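Local coordinates for protein arginase (Glaciozyma antarctica, PDB 5YNL) that probably hydrolyses L-arginine to L-ornithine and urea, as a cold-adapted arginase from a psychrophilic yeast, at residues A[131-134]-A[135-139]. Numbering follows the deposited sequence.
Sequences TKDV and ADRVY
Thr131 O accepts a hydrogen bond from Ala135 N at 2.8 Å, the first of four i to i+4 bonds from residues 131-134 to residues 135-138 of helix 124-142. The Thr131 hydroxyl turns back to the carbonyls of Val127 and Ser128. Lys132 O accepts one from Asp136 N at 2.9 Å, but the two side chains meet only where Lys132 CG passes Asp136 OD2: the extended lysine carries NZ 6.0 Å from Asp136 OD2, too far for a salt bridge. Asp133 CB points away from residues 135-139, but the anti CG (chi1 154°) swings the carboxylate back to Arg137, whose chain bends at chi3 (66°) to bring NH2 within 3.0 Å of Asp133 OD1. That oxygen offers its syn lone pair and lies in the guanidinium plane, although the two flat groups are turned 59° apart. Arg137 NH1 binds Gly62 O, so both ends of the guanidinium are held. An asparagine in place of Asp133 would probably leave the arginine without its counter-charge on this side. Val134 CG1 touches Val138 CG2 at 3.8 Å on the buried face, which rests on strand 57-63. This is an amphipathic alpha-helix with an i to i+4 Asp-Arg salt bridge, packed against the parallel sheet of the alpha/beta arginase fold.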
ATOM      1  N   THR A 131     -14.611   1.054  -2.389  1.00 63.93           N
ATOM      2  CA  THR A 131     -13.367   0.643  -3.043  1.00 62.02           C
ATOM      3  C   THR A 131     -13.348   1.090  -4.504  1.00 60.21           C
ATOM      4  O   THR A 131     -12.283   1.397  -5.046  1.00 58.26           O
ATOM      5  CB  THR A 131     -13.104  -0.878  -2.927  1.00 62.44           C
ATOM      6  OG1 THR A 131     -14.250  -1.609  -3.370  1.00 62.60           O
ATOM      7  CG2 THR A 131     -12.800  -1.260  -1.493  1.00 65.45           C
ATOM      8  N   LYS A 132     -14.522   1.133  -5.136  1.00 69.85           N
ATOM      9  CA  LYS A 132     -14.625   1.604  -6.515  1.00 71.60           C
ATOM     10  C   LYS A 132     -14.365   3.105  -6.522  1.00 71.36           C
ATOM     11  O   LYS A 132     -13.633   3.613  -7.372  1.00 70.84           O
ATOM     12  CB  LYS A 132     -16.002   1.280  -7.118  1.00 75.76           C
ATOM     13  CG  LYS A 132     -16.173   1.607  -8.610  1.00 78.24           C
ATOM     14  CD  LYS A 132     -17.663   1.549  -8.998  1.00 82.84           C
ATOM     15  CE  LYS A 132     -17.917   1.559 -10.509  1.00 85.85           C
ATOM     16  NZ  LYS A 132     -19.344   1.213 -10.820  1.00 90.47           N
ATOM     17  N   ASP A 133     -14.960   3.803  -5.559  1.00 66.29           N
ATOM     18  CA  ASP A 133     -14.722   5.229  -5.359  1.00 66.13           C
ATOM     19  C   ASP A 133     -13.215   5.504  -5.273  1.00 62.68           C
ATOM     20  O   ASP A 133     -12.679   6.355  -5.992  1.00 62.77           O
ATOM     21  CB  ASP A 133     -15.482   5.705  -4.103  1.00 66.95           C
ATOM     22  CG  ASP A 133     -14.851   6.919  -3.440  1.00 65.62           C
ATOM     23  OD1 ASP A 133     -13.907   6.742  -2.631  1.00 62.79           O
ATOM     24  OD2 ASP A 133     -15.316   8.049  -3.705  1.00 67.72           O
ATOM     25  N   VAL A 134     -12.525   4.746  -4.426  1.00 59.14           N
ATOM     26  CA  VAL A 134     -11.084   4.895  -4.281  1.00 56.26           C
ATOM     27  C   VAL A 134     -10.354   4.560  -5.578  1.00 55.56           C
ATOM     28  O   VAL A 134      -9.477   5.310  -6.003  1.00 54.69           O
ATOM     29  CB  VAL A 134     -10.543   4.039  -3.124  1.00 57.67           C
ATOM     30  CG1 VAL A 134      -9.012   4.062  -3.103  1.00 55.70           C
ATOM     31  CG2 VAL A 134     -11.132   4.523  -1.795  1.00 60.43           C
ATOM     32  N   ALA A 135     -10.720   3.438  -6.200  1.00 50.06           N
ATOM     33  CA  ALA A 135     -10.094   2.985  -7.448  1.00 50.08           C
ATOM     34  C   ALA A 135     -10.122   4.072  -8.513  1.00 51.92           C
ATOM     35  O   ALA A 135      -9.175   4.227  -9.292  1.00 51.17           O
ATOM     36  CB  ALA A 135     -10.791   1.754  -7.964  1.00 51.79           C
ATOM     37  N   ASP A 136     -11.229   4.810  -8.551  1.00 64.73           N
ATOM     38  CA  ASP A 136     -11.409   5.868  -9.531  1.00 67.09           C
ATOM     39  C   ASP A 136     -10.536   7.081  -9.201  1.00 65.65           C
ATOM     40  O   ASP A 136      -9.824   7.595 -10.071  1.00 65.87           O
ATOM     41  CB  ASP A 136     -12.888   6.277  -9.624  1.00 70.79           C
ATOM     42  CG  ASP A 136     -13.777   5.164 -10.166  1.00 73.00           C
ATOM     43  OD1 ASP A 136     -13.345   4.445 -11.097  1.00 73.02           O
ATOM     44  OD2 ASP A 136     -14.910   5.014  -9.657  1.00 74.92           O
ATOM     45  N   ARG A 137     -10.583   7.530  -7.946  1.00 69.01           N
ATOM     46  CA  ARG A 137      -9.867   8.744  -7.539  1.00 68.12           C
ATOM     47  C   ARG A 137      -8.365   8.534  -7.669  1.00 65.27           C
ATOM     48  O   ARG A 137      -7.625   9.436  -8.077  1.00 65.35           O
ATOM     49  CB  ARG A 137     -10.230   9.140  -6.103  1.00 67.48           C
ATOM     50  CG  ARG A 137     -11.716   9.381  -5.879  1.00 70.47           C
ATOM     51  CD  ARG A 137     -12.108   9.152  -4.416  1.00 69.51           C
ATOM     52  NE  ARG A 137     -11.518  10.127  -3.499  1.00 68.35           N
ATOM     53  CZ  ARG A 137     -11.581  10.041  -2.170  1.00 67.40           C
ATOM     54  NH1 ARG A 137     -11.014  10.973  -1.407  1.00 66.66           N
ATOM     55  NH2 ARG A 137     -12.206   9.019  -1.602  1.00 67.45           N
ATOM     56  N   VAL A 138      -7.929   7.324  -7.333  1.00 49.74           N
ATOM     57  CA  VAL A 138      -6.531   6.940  -7.440  1.00 47.22           C
ATOM     58  C   VAL A 138      -6.083   6.968  -8.900  1.00 48.34           C
ATOM     59  O   VAL A 138      -5.015   7.499  -9.213  1.00 47.54           O
ATOM     60  CB  VAL A 138      -6.296   5.560  -6.799  1.00 45.16           C
ATOM     61  CG1 VAL A 138      -4.962   4.988  -7.220  1.00 43.27           C
ATOM     62  CG2 VAL A 138      -6.398   5.669  -5.280  1.00 43.81           C
ATOM     63  N   TYR A 139      -6.913   6.439  -9.798  1.00 59.19           N
ATOM     64  CA  TYR A 139      -6.570   6.470 -11.221  1.00 60.69           C
ATOM     65  C   TYR A 139      -6.477   7.900 -11.742  1.00 62.49           C
ATOM     66  O   TYR A 139      -5.552   8.228 -12.492  1.00 62.48           O
ATOM     67  CB  TYR A 139      -7.545   5.670 -12.095  1.00 63.17           C
ATOM     68  CG  TYR A 139      -7.167   5.783 -13.550  1.00 64.99           C
ATOM     69  CD1 TYR A 139      -6.064   5.106 -14.054  1.00 63.51           C
ATOM     70  CD2 TYR A 139      -7.884   6.597 -14.412  1.00 68.39           C
ATOM     71  CE1 TYR A 139      -5.697   5.221 -15.387  1.00 65.37           C
ATOM     72  CE2 TYR A 139      -7.525   6.722 -15.747  1.00 70.32           C
ATOM     73  CZ  TYR A 139      -6.433   6.032 -16.226  1.00 68.76           C
ATOM     74  OH  TYR A 139      -6.079   6.155 -17.544  1.00 70.86           O
TER